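Local coordinates for 3-oxoacyl-[acyl-carrier-protein] synthase (Arabidopsis thaliana, PDB 2IX4), which catalyses the chain-elongating condensation of mitochondrial fatty acid synthesis, adding two carbons from malonyl-ACP to an acyl chain, and works as a homodimer, at the interface of chains A and B. Coordinates in Å, arbitrary orientation; residue numbers count along the deposited sequence, not the author numbering. Chains: chain A/B, 3-oxoacyl-[acyl-carrier-protein] synthase.

Contact 1: the interface of chains A and B. Residues chain A 173, 175, 188, 192; chain B 173, 175, 188, 192.
A:His173 and B:Asp188 approach from opposite directions across the dimer axis, and B:His173 and A:Asp188 repeat the pair. In each, imidazole NE2 donates a short hydrogen bond to carboxylate OD2, 2.5 Å from A:His173 NE2 to B:Asp188 OD2. The carboxylate offers its syn lone pair, and the oxygen lies near the ring plane of A:His173, with ring and carboxylate turned 64° apart. The ring reaches the partner because CG stands anti to the backbone N (chi1 -176°). Packing is tight on one ring face, where the methyl CE of A:Met192, on an extended chain, sits 3.5 Å above the ring centre and probably limits its tilting; A:Met192 CE is also 3.7 Å from B:Asp188 OD1. B:Ala175 marks the looser side, its CB 3.8 Å from A:His173 NE2 and little of its surface hidden. Each aspartate would probably favour a positive charge on its histidine, although protonation is not seen. A leucine in place of A:His173 would probably leave the carboxylate of B:Asp188 without its cross-chain donor and the A:Met192 methyl without a flat surface to rest on. The histidines end strands 172-173, the aspartates and methionines line helices 181-195, and A:Ala175 and B:Ala175 form an antiparallel bridge beside the paired histidines.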
# COMPACT_ATOMS: atom_id res chain seq x y z
N HIS A 173 7.56 4.16 -4.16
CA HIS A 173 6.99 3.12 -3.31
C HIS A 173 5.86 3.65 -2.42
O HIS A 173 5.72 4.86 -2.22
CB HIS A 173 8.13 2.53 -2.45
CG HIS A 173 7.72 1.38 -1.59
ND1 HIS A 173 7.52 1.50 -0.23
CD2 HIS A 173 7.52 0.07 -1.88
CE1 HIS A 173 7.19 0.33 0.28
NE2 HIS A 173 7.18 -0.56 -0.70
N ALA A 175 3.86 1.83 1.19
CA ALA A 175 3.35 0.76 2.03
C ALA A 175 1.98 1.22 2.51
O ALA A 175 1.82 2.36 2.93
CB ALA A 175 4.27 0.50 3.20
N ASP A 188 9.98 0.76 5.49
CA ASP A 188 10.36 0.17 4.21
C ASP A 188 11.43 1.00 3.51
O ASP A 188 12.35 0.44 2.93
CB ASP A 188 9.14 0.03 3.29
CG ASP A 188 8.19 -1.07 3.72
OD1 ASP A 188 8.55 -1.90 4.58
OD2 ASP A 188 7.07 -1.11 3.18
N MET A 192 15.35 0.05 2.35
CA MET A 192 15.86 0.34 1.02
C MET A 192 17.21 1.06 1.05
O MET A 192 18.11 0.74 0.28
CB MET A 192 14.84 1.14 0.20
CG MET A 192 13.59 0.35 -0.16
SD MET A 192 12.25 1.33 -0.88
CE MET A 192 10.94 0.11 -0.88
N HIS B 173 2.06 -6.90 6.24
CA HIS B 173 2.49 -5.81 5.37
C HIS B 173 1.75 -5.78 4.03
O HIS B 173 1.18 -6.79 3.60
CB HIS B 173 4.00 -5.96 5.14
CG HIS B 173 4.60 -4.89 4.29
ND1 HIS B 173 4.90 -5.08 2.95
CD2 HIS B 173 4.98 -3.62 4.58
CE1 HIS B 173 5.44 -3.97 2.47
NE2 HIS B 173 5.50 -3.07 3.43
N ALA B 175 2.58 -3.59 0.13
CA ALA B 175 3.01 -2.52 -0.76
C ALA B 175 1.88 -2.28 -1.74
O ALA B 175 1.33 -3.23 -2.30
CB ALA B 175 4.28 -2.90 -1.49
N ASP B 188 9.39 -6.28 -1.40
CA ASP B 188 9.47 -5.82 -0.02
C ASP B 188 9.67 -6.99 0.93
O ASP B 188 10.53 -6.94 1.81
CB ASP B 188 8.22 -5.04 0.39
CG ASP B 188 8.20 -3.62 -0.16
OD1 ASP B 188 9.21 -3.18 -0.76
OD2 ASP B 188 7.17 -2.94 0.03
N MET B 192 12.74 -8.02 3.66
CA MET B 192 12.46 -8.37 5.05
C MET B 192 13.15 -9.67 5.45
O MET B 192 13.74 -9.75 6.53
CB MET B 192 10.95 -8.45 5.29
CG MET B 192 10.25 -7.10 5.17
SD MET B 192 8.47 -7.16 5.42
CE MET B 192 8.07 -5.46 5.01

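Contact 2: the interface of chains A and B. Residues chain A 155-156, 174, 176; chain B 155, 174, 176.
A:Val155 and B:Val176 meet at an angle, methyl against methyl, with A:Val155 CG2 3.4 Å from B:Val176 CG1, tighter than ordinary van der Waals contact. The twin pair, A:Val176 and B:Val155, is packed equally closely. In A:Val176 the branch CG1 is anti to the backbone N (chi1 -179°) and points at the partner's Val155, while CG2 turns toward the other Val176. There A:Val176 CG2 lies 3.7 Å from B:Val176 CB, and the two side chains slant across each other where the copies meet. One branch of each Val176 thus serves the opposite Val155 and the other serves its own symmetry mate, which should leave the isopropyl groups little room to rotate. Beside this apolar cluster the backbones are paired: B:Val176 N donates to A:Ala174 O at 2.9 Å, and A:Val176 N to B:Ala174 O at 2.8 Å. The methyl CB of A:Ala174 packs 3.4 Å from B:Val176 O, close to the paired backbones. The reciprocal bonds join the subunits edge to edge, and the crossed valines pack over the seam, helping to hold the homodimer together close to the segment that leads to the catalytic A:Cys179.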
# COMPACT_ATOMS: atom_id res chain seq x y z
N VAL A 155 -4.04 5.07 -3.84
CA VAL A 155 -3.35 5.36 -2.57
C VAL A 155 -1.82 5.50 -2.68
O VAL A 155 -1.16 5.88 -1.70
CB VAL A 155 -3.72 4.35 -1.44
CG1 VAL A 155 -5.18 4.47 -1.06
CG2 VAL A 155 -3.40 2.93 -1.85
N ASN A 156 -1.26 5.18 -3.85
CA ASN A 156 0.17 5.31 -4.08
C ASN A 156 0.56 6.65 -4.71
O ASN A 156 1.75 6.95 -4.85
CB ASN A 156 0.68 4.17 -4.96
CG ASN A 156 0.11 4.21 -6.37
OD1 ASN A 156 -1.10 4.12 -6.57
ND2 ASN A 156 0.99 4.34 -7.36
N ALA A 174 5.04 2.74 -1.92
CA ALA A 174 4.10 3.05 -0.87
C ALA A 174 3.77 1.77 -0.13
O ALA A 174 3.48 0.75 -0.75
CB ALA A 174 2.83 3.69 -1.43
N VAL A 176 0.99 0.34 2.43
CA VAL A 176 -0.35 0.67 2.90
C VAL A 176 -0.82 -0.41 3.85
O VAL A 176 -1.04 -1.56 3.45
CB VAL A 176 -1.36 0.89 1.75
CG1 VAL A 176 -2.72 1.25 2.31
CG2 VAL A 176 -0.87 2.00 0.82
N VAL B 155 -7.15 -1.78 1.39
CA VAL B 155 -6.26 -2.49 0.46
C VAL B 155 -5.26 -3.45 1.13
O VAL B 155 -4.66 -4.29 0.46
CB VAL B 155 -5.53 -1.52 -0.52
CG1 VAL B 155 -6.52 -0.92 -1.51
CG2 VAL B 155 -4.81 -0.43 0.23
N ALA B 174 1.77 -4.62 3.38
CA ALA B 174 1.33 -4.51 1.99
C ALA B 174 2.02 -3.33 1.31
O ALA B 174 2.06 -2.23 1.85
CB ALA B 174 -0.19 -4.36 1.91
N VAL B 176 1.50 -1.02 -1.91
CA VAL B 176 0.47 -0.67 -2.88
C VAL B 176 1.02 0.37 -3.84
O VAL B 176 1.24 1.53 -3.46
CB VAL B 176 -0.85 -0.20 -2.21
CG1 VAL B 176 -1.88 0.18 -3.27
CG2 VAL B 176 -1.41 -1.30 -1.31

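Contact 3: the interface of chains A and B. Residues chain A 137, 142; chain B 42, 53, 56, 212-213, 216.
This is a mainly apolar patch at the outer part of the homodimer interface, in which a helix end and a short 3-10 turn of chain A meet two helices and a loop of chain B and help to hold the subunits together away from the dimer axis. A:Ile137, near the end of helix 127-138, uses both its branches. The methyl A:Ile137 CG2, anti to the backbone N, points to the methyl CE of B:Met42 at 3.6 Å and to the hydroxyl oxygen B:Thr53 OG1 at 3.8 Å. The longer branch runs the other way, and A:Ile137 CD1 rests 4.1 Å from B:Leu213 CB, with the methyl of B:Ala212 nearby, at the start of helix 212-220. The thioether of B:Met42 bends at its last torsion (chi3 63°), which brings CE round to the isoleucine. With a glycine at A:Ile137, the B:Met42 methyl and the first turn of helix 212-220 would probably lose their common partner, and a gap would be likely to open between them. A:Leu142, in the short 3-10 turn 142-144, fills the neighbouring position, A:Leu142 CD2 being directed toward B:Ala216 CB at 4.4 Å. Its other methyl faces helix 47-56, where it passes alongside B:Gln56, the two side chains running in opposite directions. That methyl, A:Leu142 CD1, lies 3.8 Å from B:Thr53 CG2 and 4.1 Å from B:Gln56 CB.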
# COMPACT_ATOMS: atom_id res chain seq x y z
N ILE A 137 -23.64 7.50 -11.28
CA ILE A 137 -24.35 6.26 -11.60
C ILE A 137 -25.81 6.33 -11.15
O ILE A 137 -26.72 6.04 -11.94
CB ILE A 137 -23.65 5.01 -10.99
CG1 ILE A 137 -22.23 4.86 -11.56
CG2 ILE A 137 -24.47 3.74 -11.25
CD1 ILE A 137 -21.37 3.82 -10.85
N LEU A 142 -23.26 9.93 -16.07
CA LEU A 142 -21.90 9.40 -16.20
C LEU A 142 -21.01 10.15 -17.19
O LEU A 142 -19.79 10.04 -17.12
CB LEU A 142 -21.92 7.90 -16.52
CG LEU A 142 -21.85 6.93 -15.34
CD1 LEU A 142 -22.01 5.50 -15.83
CD2 LEU A 142 -20.54 7.08 -14.56
N MET B 42 -23.91 -4.47 -9.89
CA MET B 42 -24.89 -3.45 -9.51
C MET B 42 -26.20 -4.09 -9.05
O MET B 42 -27.28 -3.67 -9.45
CB MET B 42 -25.15 -2.51 -10.69
CG MET B 42 -24.00 -1.55 -11.00
SD MET B 42 -24.28 -0.52 -12.46
CE MET B 42 -25.70 0.44 -11.98
N THR B 53 -25.91 2.48 -17.51
CA THR B 53 -24.49 2.40 -17.16
C THR B 53 -23.72 1.55 -18.16
O THR B 53 -22.65 1.95 -18.63
CB THR B 53 -24.31 1.83 -15.73
OG1 THR B 53 -25.05 2.63 -14.80
CG2 THR B 53 -22.84 1.82 -15.33
N GLN B 56 -22.99 3.24 -21.33
CA GLN B 56 -22.01 4.32 -21.18
C GLN B 56 -20.56 3.84 -21.24
O GLN B 56 -19.65 4.65 -21.41
CB GLN B 56 -22.27 5.10 -19.89
CG GLN B 56 -23.54 5.95 -19.90
CD GLN B 56 -23.51 7.05 -20.95
OE1 GLN B 56 -22.48 7.70 -21.16
NE2 GLN B 56 -24.64 7.26 -21.61
N ALA B 212 -18.95 -1.55 -12.48
CA ALA B 212 -19.43 -0.37 -13.20
C ALA B 212 -18.43 0.79 -13.19
O ALA B 212 -17.98 1.22 -14.25
CB ALA B 212 -20.75 0.08 -12.63
N LEU B 213 -18.08 1.26 -11.99
CA LEU B 213 -17.27 2.47 -11.84
C LEU B 213 -15.81 2.27 -12.25
O LEU B 213 -15.19 3.19 -12.79
CB LEU B 213 -17.37 3.02 -10.42
CG LEU B 213 -16.87 4.45 -10.16
CD1 LEU B 213 -17.57 5.45 -11.07
CD2 LEU B 213 -17.05 4.82 -8.70
N ALA B 216 -15.92 2.22 -16.06
CA ALA B 216 -16.23 3.59 -16.47
C ALA B 216 -15.05 4.53 -16.28
O ALA B 216 -14.75 5.35 -17.16
CB ALA B 216 -17.45 4.11 -15.73

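Contact 4: the interface of chains A and B. Residues chain A 84, 148, 151, 157, 161; chain B 221, 286-287.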
# COMPACT_ATOMS: atom_id res chain seq x y z
N ALA A 84 -5.87 16.45 -10.91
CA ALA A 84 -5.50 15.09 -10.52
C ALA A 84 -5.09 14.98 -9.05
O ALA A 84 -4.76 13.89 -8.57
CB ALA A 84 -4.39 14.56 -11.43
N PHE A 148 -9.60 12.11 -14.82
CA PHE A 148 -8.66 12.10 -13.70
C PHE A 148 -9.18 11.33 -12.49
O PHE A 148 -8.53 11.33 -11.44
CB PHE A 148 -8.30 13.53 -13.29
CG PHE A 148 -7.70 14.35 -14.39
CD1 PHE A 148 -8.44 15.35 -15.01
CD2 PHE A 148 -6.39 14.14 -14.80
CE1 PHE A 148 -7.90 16.12 -16.03
CE2 PHE A 148 -5.83 14.91 -15.82
CZ PHE A 148 -6.59 15.90 -16.44
N PRO A 151 -6.64 8.26 -11.43
CA PRO A 151 -5.38 8.78 -10.86
C PRO A 151 -5.51 9.43 -9.48
O PRO A 151 -4.58 9.35 -8.68
CB PRO A 151 -4.93 9.82 -11.89
CG PRO A 151 -5.56 9.39 -13.15
CD PRO A 151 -6.88 8.81 -12.77
N MET A 157 -0.44 7.44 -5.08
CA MET A 157 -0.21 8.61 -5.93
C MET A 157 0.53 9.78 -5.28
O MET A 157 1.07 10.64 -5.98
CB MET A 157 -1.50 9.06 -6.61
CG MET A 157 -1.96 8.12 -7.73
SD MET A 157 -0.74 7.81 -9.03
CE MET A 157 -0.65 9.42 -9.81
N HIS A 161 3.37 11.97 -7.24
CA HIS A 161 3.38 13.43 -7.37
C HIS A 161 4.62 14.08 -6.77
O HIS A 161 5.13 15.06 -7.30
CB HIS A 161 2.12 14.03 -6.77
CG HIS A 161 0.90 13.83 -7.62
ND1 HIS A 161 0.40 14.80 -8.45
CD2 HIS A 161 0.09 12.75 -7.76
CE1 HIS A 161 -0.68 14.34 -9.07
NE2 HIS A 161 -0.88 13.10 -8.67
N SER B 221 -10.53 7.49 -18.99
CA SER B 221 -9.11 7.83 -19.11
C SER B 221 -8.53 7.41 -20.47
O SER B 221 -7.38 7.74 -20.78
CB SER B 221 -8.31 7.17 -17.99
OG SER B 221 -8.69 7.68 -16.72
N ILE B 286 1.57 11.32 -14.65
CA ILE B 286 0.74 10.53 -13.75
C ILE B 286 0.32 9.17 -14.31
O ILE B 286 0.09 8.22 -13.55
CB ILE B 286 -0.51 11.32 -13.25
CG1 ILE B 286 -1.39 11.78 -14.43
CG2 ILE B 286 -0.08 12.51 -12.39
CD1 ILE B 286 -2.79 12.23 -14.04
N THR B 287 0.24 9.06 -15.64
CA THR B 287 -0.23 7.83 -16.30
C THR B 287 0.64 7.35 -17.47
O THR B 287 0.68 6.16 -17.78
CB THR B 287 -1.70 7.97 -16.80
OG1 THR B 287 -1.82 9.11 -17.65
CG2 THR B 287 -2.67 8.11 -15.63
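B:Ile286 is the apolar centre, a branched side chain pushed into a pocket of chain A, where it loses 93 Å² of its surface. Its CG1 lies between the backbone N and the carbonyl carbon (chi1 59°), sending the longer branch toward A:Ala84 and A:Pro151 and the CG2 methyl toward A:His161. The tip of that branch, B:Ile286 CD1, is 3.8 Å from A:Ala84 CB and 3.9 Å from A:Pro151 CB. A:Phe148 crosses it at about a right angle and brings its ring atom A:Phe148 CD2 to 4.1 Å from the same B:Ile286 CD1. At the root of the side chain, A:Met157, bent at chi2 and chi3, places its methyl CE 3.9 Å from B:Ile286 CB. On the other side of the side chain, the imidazole of A:His161 meets the shorter branch through carbon CE1, 3.8 Å from B:Ile286 CG2, a van der Waals contact, with ring NE2 close to the same methyl. On the rim, B:Thr287 turns its methyl inward, CG2 lying 4.0 Å from A:Pro151 CG, and the hydroxyl of B:Ser221 lies more loosely beside the same proline. The pocket is built from helices 149-153 and 157-166 of chain A, A:Phe148 just before the first, and the loop carrying A:Ala84, and receives a loop of chain B.

Contacts 1 and 2 share the segment from His173 to Val176, and their C-alpha centres are about 9 Å apart on the dimer axis. Contact 4 lies about 15 Å from contact 2 between C-alpha centres and is joined to it in chain A through neighbouring residues, Asn156 preceding Met157. Contact 3 is about 20 Å from contact 4 and 34 Å from contact 1, again between C-alpha centres; helix 212-220 of chain B runs from contact 3 to just before Ser221 of contact 4. The centre of contact 2 is about 11 Å from A:Cys179, suggesting that dimerisation supports the catalytic region.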